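Local coordinates for protein guanine nucleotide exchange factor p115rhogef (Homo sapiens, PDB 1IAP) that acts as a guanine nucleotide exchange factor for Rho and, through its N-terminal RGS domain, probably binds G protein alpha subunits, at residues Lys12-Leu22 with Ile181-Val190; Pro33-Leu43 with Val98-Val109. All coordinates share one frame; numbering follows the deposited sequence.

Contact 1: residues Lys12-Leu22 with Ile181-Val190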
loop_
_atom_site.group_PDB
_atom_site.type_symbol
_atom_site.label_atom_id
_atom_site.label_comp_id
_atom_site.label_asym_id
_atom_site.label_seq_id
_atom_site.Cartn_x
_atom_site.Cartn_y
_atom_site.Cartn_z
ATOM N N LYS A 12 2.312 -7.760 2.151
ATOM C CA LYS A 12 3.041 -6.799 1.323
ATOM C C LYS A 12 3.846 -7.431 0.185
ATOM O O LYS A 12 4.175 -6.753 -0.784
ATOM C CB LYS A 12 3.971 -5.943 2.194
ATOM C CG LYS A 12 5.189 -6.694 2.707
ATOM C CD LYS A 12 6.136 -5.800 3.493
ATOM C CE LYS A 12 7.433 -6.543 3.785
ATOM N NZ LYS A 12 8.371 -5.753 4.625
ATOM N N ARG A 13 4.145 -8.723 0.308
ATOM C CA ARG A 13 4.925 -9.455 -0.689
ATOM C C ARG A 13 4.089 -10.316 -1.635
ATOM O O ARG A 13 4.619 -10.882 -2.590
ATOM C CB ARG A 13 5.946 -10.350 0.015
ATOM C CG ARG A 13 6.752 -9.637 1.084
ATOM C CD ARG A 13 7.669 -10.586 1.833
ATOM N NE ARG A 13 8.374 -9.906 2.918
ATOM C CZ ARG A 13 9.020 -10.528 3.900
ATOM N NH1 ARG A 13 9.059 -11.853 3.938
ATOM N NH2 ARG A 13 9.614 -9.824 4.855
ATOM N N ARG A 14 2.790 -10.427 -1.364
ATOM C CA ARG A 14 1.888 -11.244 -2.182
ATOM C C ARG A 14 0.966 -10.313 -2.967
ATOM O O ARG A 14 -0.095 -9.915 -2.485
ATOM C CB ARG A 14 1.084 -12.168 -1.269
ATOM C CG ARG A 14 1.929 -12.813 -0.154
ATOM C CD ARG A 14 2.432 -14.216 -0.489
ATOM N NE ARG A 14 3.264 -14.288 -1.690
ATOM C CZ ARG A 14 4.574 -14.057 -1.719
ATOM N NH1 ARG A 14 5.224 -13.727 -0.610
ATOM N NH2 ARG A 14 5.242 -14.188 -2.856
ATOM N N PRO A 15 1.339 -10.006 -4.221
ATOM C CA PRO A 15 0.593 -9.115 -5.115
ATOM C C PRO A 15 -0.898 -9.363 -5.311
ATOM O O PRO A 15 -1.682 -8.417 -5.267
ATOM C CB PRO A 15 1.392 -9.190 -6.423
ATOM C CG PRO A 15 1.993 -10.557 -6.380
ATOM C CD PRO A 15 2.420 -10.702 -4.950
ATOM N N ALA A 16 -1.296 -10.616 -5.516
ATOM C CA ALA A 16 -2.709 -10.940 -5.714
ATOM C C ALA A 16 -3.498 -10.761 -4.419
ATOM O O ALA A 16 -4.571 -10.158 -4.407
ATOM C CB ALA A 16 -2.860 -12.362 -6.230
ATOM N N HIS A 17 -2.950 -11.289 -3.330
ATOM C CA HIS A 17 -3.591 -11.184 -2.026
ATOM C C HIS A 17 -3.671 -9.725 -1.604
ATOM O O HIS A 17 -4.709 -9.275 -1.122
ATOM C CB HIS A 17 -2.847 -12.048 -1.004
ATOM C CG HIS A 17 -2.827 -13.497 -1.380
ATOM N ND1 HIS A 17 -3.573 -14.450 -0.720
ATOM C CD2 HIS A 17 -2.242 -14.134 -2.424
ATOM C CE1 HIS A 17 -3.458 -15.607 -1.349
ATOM N NE2 HIS A 17 -2.656 -15.441 -2.386
ATOM N N LEU A 18 -2.618 -8.966 -1.903
ATOM C CA LEU A 18 -2.579 -7.545 -1.583
ATOM C C LEU A 18 -3.636 -6.768 -2.379
ATOM O O LEU A 18 -4.301 -5.893 -1.828
ATOM C CB LEU A 18 -1.173 -6.978 -1.825
ATOM C CG LEU A 18 -0.950 -5.535 -1.375
ATOM C CD1 LEU A 18 -1.285 -5.393 0.113
ATOM C CD2 LEU A 18 0.494 -5.139 -1.636
ATOM N N MET A 19 -3.795 -7.084 -3.666
ATOM C CA MET A 19 -4.807 -6.423 -4.491
ATOM C C MET A 19 -6.221 -6.623 -3.927
ATOM O O MET A 19 -7.036 -5.706 -3.963
ATOM C CB MET A 19 -4.765 -6.913 -5.946
ATOM C CG MET A 19 -3.704 -6.241 -6.821
ATOM S SD MET A 19 -3.818 -4.426 -6.796
ATOM C CE MET A 19 -5.541 -4.166 -7.217
ATOM N N ALA A 20 -6.520 -7.828 -3.445
ATOM C CA ALA A 20 -7.838 -8.115 -2.878
ATOM C C ALA A 20 -8.038 -7.250 -1.636
ATOM O O ALA A 20 -9.087 -6.629 -1.459
ATOM C CB ALA A 20 -7.959 -9.612 -2.522
ATOM N N LEU A 21 -7.004 -7.180 -0.804
ATOM C CA LEU A 21 -7.045 -6.381 0.417
ATOM C C LEU A 21 -7.230 -4.909 0.064
ATOM O O LEU A 21 -8.041 -4.218 0.679
ATOM C CB LEU A 21 -5.752 -6.568 1.218
ATOM C CG LEU A 21 -5.531 -5.656 2.427
ATOM C CD1 LEU A 21 -6.591 -5.923 3.492
ATOM C CD2 LEU A 21 -4.133 -5.887 2.994
ATOM N N LEU A 22 -6.480 -4.441 -0.934
ATOM C CA LEU A 22 -6.554 -3.057 -1.375
ATOM C C LEU A 22 -7.953 -2.699 -1.849
ATOM O O LEU A 22 -8.471 -1.644 -1.492
ATOM C CB LEU A 22 -5.543 -2.791 -2.502
ATOM C CG LEU A 22 -4.236 -2.021 -2.258
ATOM C CD1 LEU A 22 -4.113 -1.499 -0.840
ATOM C CD2 LEU A 22 -3.056 -2.890 -2.614
ATOM N N ILE A 181 -1.552 2.629 -5.748
ATOM C CA ILE A 181 -1.522 1.172 -5.867
ATOM C C ILE A 181 -0.646 0.800 -7.063
ATOM O O ILE A 181 0.193 -0.093 -6.969
ATOM C CB ILE A 181 -2.953 0.586 -6.022
ATOM C CG1 ILE A 181 -3.723 0.771 -4.710
ATOM C CG2 ILE A 181 -2.893 -0.892 -6.376
ATOM C CD1 ILE A 181 -5.218 0.531 -4.821
ATOM N N GLY A 182 -0.794 1.543 -8.155
ATOM C CA GLY A 182 -0.002 1.280 -9.344
ATOM C C GLY A 182 1.487 1.343 -9.062
ATOM O O GLY A 182 2.248 0.459 -9.467
ATOM N N LEU A 183 1.895 2.361 -8.309
ATOM C CA LEU A 183 3.296 2.553 -7.964
ATOM C C LEU A 183 3.871 1.368 -7.202
ATOM O O LEU A 183 4.935 0.851 -7.550
ATOM C CB LEU A 183 3.473 3.842 -7.150
ATOM C CG LEU A 183 4.910 4.289 -6.856
ATOM C CD1 LEU A 183 5.620 4.614 -8.164
ATOM C CD2 LEU A 183 4.891 5.509 -5.952
ATOM N N TYR A 184 3.151 0.909 -6.186
ATOM C CA TYR A 184 3.622 -0.206 -5.383
ATOM C C TYR A 184 3.589 -1.543 -6.127
ATOM O O TYR A 184 4.473 -2.381 -5.942
ATOM C CB TYR A 184 2.834 -0.307 -4.071
ATOM C CG TYR A 184 3.424 -1.325 -3.126
ATOM C CD1 TYR A 184 4.550 -1.020 -2.361
ATOM C CD2 TYR A 184 2.894 -2.607 -3.032
ATOM C CE1 TYR A 184 5.139 -1.973 -1.531
ATOM C CE2 TYR A 184 3.476 -3.566 -2.202
ATOM C CZ TYR A 184 4.594 -3.239 -1.458
ATOM O OH TYR A 184 5.164 -4.179 -0.635
ATOM N N MET A 185 2.558 -1.756 -6.940
ATOM C CA MET A 185 2.442 -3.002 -7.700
ATOM C C MET A 185 3.612 -3.135 -8.676
ATOM O O MET A 185 4.152 -4.219 -8.871
ATOM C CB MET A 185 1.106 -3.057 -8.449
ATOM C CG MET A 185 -0.084 -3.463 -7.575
ATOM S SD MET A 185 0.090 -5.175 -6.930
ATOM C CE MET A 185 -0.475 -4.949 -5.218
ATOM N N ARG A 186 4.012 -2.014 -9.263
ATOM C CA ARG A 186 5.131 -1.977 -10.203
ATOM C C ARG A 186 6.398 -2.425 -9.464
ATOM O O ARG A 186 7.260 -3.093 -10.032
ATOM C CB ARG A 186 5.287 -0.552 -10.719
ATOM C CG ARG A 186 6.104 -0.390 -11.976
ATOM C CD ARG A 186 5.909 1.021 -12.508
ATOM N NE ARG A 186 4.491 1.304 -12.728
ATOM C CZ ARG A 186 3.860 2.402 -12.316
ATOM N NH1 ARG A 186 4.513 3.350 -11.654
ATOM N NH2 ARG A 186 2.564 2.541 -12.557
ATOM N N HIS A 187 6.460 -2.098 -8.173
ATOM C CA HIS A 187 7.580 -2.463 -7.310
ATOM C C HIS A 187 7.616 -3.980 -7.092
ATOM O O HIS A 187 8.673 -4.557 -6.841
ATOM C CB HIS A 187 7.449 -1.737 -5.967
ATOM C CG HIS A 187 8.534 -2.060 -4.990
ATOM N ND1 HIS A 187 8.350 -2.925 -3.934
ATOM C CD2 HIS A 187 9.812 -1.622 -4.900
ATOM C CE1 HIS A 187 9.467 -3.005 -3.234
ATOM N NE2 HIS A 187 10.369 -2.224 -3.800
ATOM N N LEU A 188 6.453 -4.620 -7.179
ATOM C CA LEU A 188 6.364 -6.067 -7.008
ATOM C C LEU A 188 6.491 -6.793 -8.347
ATOM O O LEU A 188 6.328 -8.009 -8.414
ATOM C CB LEU A 188 5.043 -6.453 -6.336
ATOM C CG LEU A 188 4.770 -5.895 -4.937
ATOM C CD1 LEU A 188 3.410 -6.388 -4.451
ATOM C CD2 LEU A 188 5.877 -6.318 -3.971
ATOM N N GLY A 189 6.776 -6.042 -9.409
ATOM C CA GLY A 189 6.921 -6.640 -10.728
ATOM C C GLY A 189 5.607 -6.785 -11.475
ATOM O O GLY A 189 5.556 -7.393 -12.548
ATOM N N VAL A 190 4.541 -6.223 -10.910
ATOM C CA VAL A 190 3.222 -6.296 -11.521
ATOM C C VAL A 190 3.077 -5.194 -12.560
ATOM O O VAL A 190 3.077 -4.005 -12.233
ATOM C CB VAL A 190 2.106 -6.193 -10.454
ATOM C CG1 VAL A 190 0.723 -6.166 -11.104
ATOM C CG2 VAL A 190 2.207 -7.363 -9.489
#
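With CG trans to the backbone N (chi1 -172°), Tyr184 extends its ring toward Lys12, and its hydroxyl donates a hydrogen bond of 2.8 Å from OH to Lys12 O. That oxygen lies at the ring edge, near the ring plane, while the hydroxyl stands 34° off the plane of the carbonyl. The side chain of Leu18 crosses that of Tyr184 at about a right angle, its CD2 3.4 Å from Tyr184 CE2. A phenylalanine in place of Tyr184 would probably keep this apolar touch but leave Lys12 O without its hydroxyl donor. Met185, bent at chi2 and chi3, curls its methyl end toward the other helix and sits knob-into-hole among Pro15, Leu18, Met19 and Leu22, with CE 3.7 Å from Leu18 CD2. Such interlocking joins two nearly antiparallel helices (168°, axes 11.2 Å apart) from early and late in the chain of this all-helical RGS-like domain. Farther along, Met19 SD rests 3.7 Å from Ile181 CG2, and Leu22 slides past Ile181 in the opposite direction, Leu22 CG 3.7 Å from Ile181 CD1. At the other end a Schellman motif (Val190 N to Met185 O, Gly189 N to Arg186 O) with Gly189 at C-prime ends helix 171-187; Leu188 N reaches Met185 O from the opposite face of its plane. Beyond it Val190 CG2 lies 3.7 Å from Pro15 CB, which Leu188 CD1 also touches at 4.0 Å.

Contact 2: residues Pro33-Leu43 with Val98-Val109; sequences PLLCCLHADML and VQEVVQSQQVAV
The side chain of Gln105 crosses Pro33 at about a right angle, its amide oxygen OE1 lying 3.5 Å from Pro33 CB. The chain of Gln105 is bent at chi2, and the other end of its amide is held only loosely: NE2 makes a weak hydrogen bond of 3.4 Å to Val101 O and another weak one to Pro72 O. Val101 O also takes a short bond, 2.6 Å from Ser104 OG, with the donor tilted 32° from the carbonyl plane. A second flat group, the imidazole of His39, has Met42 CE 3.8 Å above one face, displaced toward the rim; it also meets Phe62 edge-to-face. Otherwise the packing between the segments is mostly apolar. Cys37 SG lies 3.8 Å from Gln105 CB and also touches Val102 and Val109. Cys36 turns its sulfur opposite the backbone N (chi1 175°), which brings SG to 3.6 Å from Val101 CG1. One turn later Ala40 CB touches Val98 CG1 and is tight against Val102 CG2, at 3.3 Å. Toward the start of segment 33-43, Val109 CG2 packs on the backbone of Pro33 and Leu34, and its CG1 faces Leu34 CD1. Helices 33-43 and 98-103 cross at -150°, and a type I turn from Gln103 to Gln106 then redirects the chain into helix 106-121, so that one helix is gripped by two consecutive ones. In this all-helical RGS-like domain, helix 32-43 is also packed by helix 15-28 at Leu34 and Leu35, by helix 48-63 at Cys36 and Leu43, and by helix 171-187 at His39 and Met42.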
loop_
_atom_site.group_PDB
_atom_site.type_symbol
_atom_site.label_atom_id
_atom_site.label_comp_id
_atom_site.label_asym_id
_atom_site.label_seq_id
_atom_site.Cartn_x
_atom_site.Cartn_y
_atom_site.Cartn_z
ATOM N N PRO A 33 -3.674 5.197 5.158
ATOM C CA PRO A 33 -2.820 4.438 6.076
ATOM C C PRO A 33 -2.120 3.216 5.481
ATOM O O PRO A 33 -0.910 3.056 5.642
ATOM C CB PRO A 33 -3.787 4.053 7.192
ATOM C CG PRO A 33 -4.706 5.232 7.237
ATOM C CD PRO A 33 -4.989 5.454 5.771
ATOM N N LEU A 34 -2.874 2.354 4.807
ATOM C CA LEU A 34 -2.294 1.157 4.208
ATOM C C LEU A 34 -1.356 1.521 3.061
ATOM O O LEU A 34 -0.266 0.986 2.974
ATOM C CB LEU A 34 -3.390 0.207 3.702
ATOM C CG LEU A 34 -2.955 -1.095 3.003
ATOM C CD1 LEU A 34 -2.058 -1.946 3.909
ATOM C CD2 LEU A 34 -4.187 -1.888 2.595
ATOM N N LEU A 35 -1.779 2.453 2.210
ATOM C CA LEU A 35 -0.963 2.871 1.074
ATOM C C LEU A 35 0.345 3.503 1.540
ATOM O O LEU A 35 1.391 3.310 0.924
ATOM C CB LEU A 35 -1.739 3.847 0.190
ATOM C CG LEU A 35 -2.964 3.263 -0.519
ATOM C CD1 LEU A 35 -3.728 4.368 -1.217
ATOM C CD2 LEU A 35 -2.539 2.172 -1.499
ATOM N N CYS A 36 0.268 4.239 2.641
ATOM C CA CYS A 36 1.426 4.900 3.226
ATOM C C CYS A 36 2.457 3.864 3.683
ATOM O O CYS A 36 3.647 3.978 3.381
ATOM C CB CYS A 36 0.977 5.776 4.399
ATOM S SG CYS A 36 2.312 6.559 5.313
ATOM N N CYS A 37 1.986 2.830 4.375
ATOM C CA CYS A 37 2.856 1.767 4.864
ATOM C C CYS A 37 3.545 1.029 3.718
ATOM O O CYS A 37 4.721 0.682 3.816
ATOM C CB CYS A 37 2.063 0.770 5.713
ATOM S SG CYS A 37 1.595 1.375 7.354
ATOM N N LEU A 38 2.809 0.790 2.635
ATOM C CA LEU A 38 3.369 0.090 1.480
ATOM C C LEU A 38 4.458 0.933 0.809
ATOM O O LEU A 38 5.521 0.421 0.463
ATOM C CB LEU A 38 2.264 -0.258 0.472
ATOM C CG LEU A 38 1.122 -1.159 0.957
ATOM C CD1 LEU A 38 0.092 -1.375 -0.166
ATOM C CD2 LEU A 38 1.673 -2.494 1.434
ATOM N N HIS A 39 4.203 2.231 0.651
ATOM C CA HIS A 39 5.181 3.113 0.021
ATOM C C HIS A 39 6.416 3.312 0.892
ATOM O O HIS A 39 7.521 3.512 0.382
ATOM C CB HIS A 39 4.553 4.460 -0.325
ATOM C CG HIS A 39 3.657 4.416 -1.525
ATOM N ND1 HIS A 39 3.420 5.517 -2.314
ATOM C CD2 HIS A 39 2.945 3.400 -2.069
ATOM C CE1 HIS A 39 2.596 5.186 -3.294
ATOM N NE2 HIS A 39 2.294 3.905 -3.166
ATOM N N ALA A 40 6.224 3.239 2.206
ATOM C CA ALA A 40 7.318 3.397 3.162
ATOM C C ALA A 40 8.254 2.200 3.068
ATOM O O ALA A 40 9.470 2.339 3.188
ATOM C CB ALA A 40 6.767 3.522 4.569
ATOM N N ASP A 41 7.674 1.024 2.844
ATOM C CA ASP A 41 8.447 -0.199 2.718
ATOM C C ASP A 41 9.241 -0.150 1.416
ATOM O O ASP A 41 10.401 -0.553 1.359
ATOM C CB ASP A 41 7.514 -1.409 2.713
ATOM C CG ASP A 41 8.267 -2.720 2.798
ATOM O OD1 ASP A 41 8.596 -3.288 1.737
ATOM O OD2 ASP A 41 8.538 -3.170 3.930
ATOM N N MET A 42 8.583 0.345 0.374
ATOM C CA MET A 42 9.163 0.488 -0.954
ATOM C C MET A 42 10.364 1.436 -0.897
ATOM O O MET A 42 11.370 1.220 -1.576
ATOM C CB MET A 42 8.086 1.018 -1.907
ATOM C CG MET A 42 8.544 1.375 -3.304
ATOM S SD MET A 42 7.105 1.675 -4.361
ATOM C CE MET A 42 6.547 3.227 -3.715
ATOM N N LEU A 43 10.250 2.464 -0.057
ATOM C CA LEU A 43 11.310 3.455 0.132
ATOM C C LEU A 43 12.548 2.819 0.753
ATOM O O LEU A 43 13.678 3.176 0.414
ATOM C CB LEU A 43 10.820 4.586 1.040
ATOM C CG LEU A 43 10.408 5.907 0.393
ATOM C CD1 LEU A 43 9.394 5.676 -0.715
ATOM C CD2 LEU A 43 9.841 6.826 1.460
ATOM N N VAL A 98 10.023 8.278 8.534
ATOM C CA VAL A 98 9.289 7.179 7.916
ATOM C C VAL A 98 8.838 6.152 8.957
ATOM O O VAL A 98 7.664 5.790 8.998
ATOM C CB VAL A 98 10.131 6.482 6.815
ATOM C CG1 VAL A 98 9.415 5.239 6.299
ATOM C CG2 VAL A 98 10.377 7.437 5.672
ATOM N N GLN A 99 9.761 5.704 9.808
ATOM C CA GLN A 99 9.427 4.721 10.841
ATOM C C GLN A 99 8.378 5.227 11.835
ATOM O O GLN A 99 7.498 4.471 12.247
ATOM C CB GLN A 99 10.685 4.259 11.588
ATOM C CG GLN A 99 11.765 3.628 10.705
ATOM C CD GLN A 99 11.334 2.336 10.013
ATOM O OE1 GLN A 99 10.154 2.119 9.726
ATOM N NE2 GLN A 99 12.306 1.475 9.728
ATOM N N GLU A 100 8.471 6.501 12.217
ATOM C CA GLU A 100 7.515 7.094 13.153
ATOM C C GLU A 100 6.141 7.228 12.509
ATOM O O GLU A 100 5.116 7.052 13.170
ATOM C CB GLU A 100 7.990 8.466 13.636
ATOM C CG GLU A 100 9.132 8.421 14.639
ATOM C CD GLU A 100 9.442 9.790 15.229
ATOM O OE1 GLU A 100 8.611 10.304 16.010
ATOM O OE2 GLU A 100 10.511 10.351 14.908
ATOM N N VAL A 101 6.125 7.570 11.226
ATOM C CA VAL A 101 4.871 7.706 10.496
ATOM C C VAL A 101 4.224 6.328 10.342
ATOM O O VAL A 101 3.024 6.173 10.560
ATOM C CB VAL A 101 5.087 8.327 9.100
ATOM C CG1 VAL A 101 3.849 8.109 8.228
ATOM C CG2 VAL A 101 5.377 9.825 9.227
ATOM N N VAL A 102 5.032 5.332 9.985
ATOM C CA VAL A 102 4.551 3.963 9.800
ATOM C C VAL A 102 4.035 3.390 11.116
ATOM O O VAL A 102 3.000 2.730 11.146
ATOM C CB VAL A 102 5.658 3.039 9.241
ATOM C CG1 VAL A 102 5.200 1.576 9.246
ATOM C CG2 VAL A 102 6.019 3.454 7.828
ATOM N N GLN A 103 4.735 3.684 12.208
ATOM C CA GLN A 103 4.338 3.188 13.522
ATOM C C GLN A 103 2.942 3.692 13.891
ATOM O O GLN A 103 2.114 2.928 14.391
ATOM C CB GLN A 103 5.367 3.612 14.578
ATOM C CG GLN A 103 5.351 2.777 15.849
ATOM C CD GLN A 103 4.219 3.143 16.792
ATOM O OE1 GLN A 103 3.498 2.273 17.282
ATOM N NE2 GLN A 103 4.063 4.436 17.058
ATOM N N SER A 104 2.674 4.961 13.592
ATOM C CA SER A 104 1.382 5.578 13.888
ATOM C C SER A 104 0.211 5.098 13.021
ATOM O O SER A 104 -0.932 5.503 13.245
ATOM C CB SER A 104 1.493 7.103 13.806
ATOM O OG SER A 104 1.947 7.517 12.528
ATOM N N GLN A 105 0.492 4.265 12.021
ATOM C CA GLN A 105 -0.557 3.744 11.142
ATOM C C GLN A 105 -0.895 2.291 11.484
ATOM O O GLN A 105 -1.912 1.764 11.033
ATOM C CB GLN A 105 -0.126 3.806 9.667
ATOM C CG GLN A 105 0.433 5.135 9.193
ATOM C CD GLN A 105 -0.539 6.284 9.343
ATOM O OE1 GLN A 105 -1.689 6.207 8.903
ATOM N NE2 GLN A 105 -0.079 7.368 9.958
ATOM N N GLN A 106 -0.038 1.650 12.276
ATOM C CA GLN A 106 -0.226 0.250 12.660
ATOM C C GLN A 106 -1.601 -0.114 13.212
ATOM O O GLN A 106 -2.143 -1.162 12.866
ATOM C CB GLN A 106 0.870 -0.196 13.636
ATOM C CG GLN A 106 2.263 -0.272 13.018
ATOM C CD GLN A 106 2.321 -1.190 11.806
ATOM O OE1 GLN A 106 2.727 -0.776 10.719
ATOM N NE2 GLN A 106 1.916 -2.445 11.989
ATOM N N VAL A 107 -2.169 0.742 14.060
ATOM C CA VAL A 107 -3.488 0.474 14.634
ATOM C C VAL A 107 -4.585 0.396 13.565
ATOM O O VAL A 107 -5.325 -0.584 13.507
ATOM C CB VAL A 107 -3.875 1.524 15.709
ATOM C CG1 VAL A 107 -5.342 1.363 16.115
ATOM C CG2 VAL A 107 -2.987 1.365 16.936
ATOM N N ALA A 108 -4.675 1.422 12.720
ATOM C CA ALA A 108 -5.684 1.467 11.662
ATOM C C ALA A 108 -5.535 0.312 10.676
ATOM O O ALA A 108 -6.514 -0.365 10.357
ATOM C CB ALA A 108 -5.621 2.794 10.924
ATOM N N VAL A 109 -4.310 0.098 10.197
ATOM C CA VAL A 109 -4.022 -0.977 9.247
ATOM C C VAL A 109 -4.298 -2.327 9.901
ATOM O O VAL A 109 -4.813 -3.246 9.258
ATOM C CB VAL A 109 -2.557 -0.920 8.754
ATOM C CG1 VAL A 109 -2.230 -2.143 7.893
ATOM C CG2 VAL A 109 -2.317 0.366 7.970
#

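How the contacts relate
From the N terminus the chain runs through 12-22 and directly on to helix 32-43, which supplies the first half of contact 2. After helices 48-63 and 75-81 it returns with 98-109, closing the shorter loop; only much later does 181-190 come back to 12-22 and close the longer one. Contact 2 is therefore enclosed within contact 1 along the sequence, and the two do not cross. Their centres are 15 Å apart, yet they meet: Lys12 NZ forms a salt bridge with Asp41 OD2, and Leu22 packs on Leu34. Helix 32-43 thus joins helices 15-28 and 171-187 to helices 91-103 and 106-121.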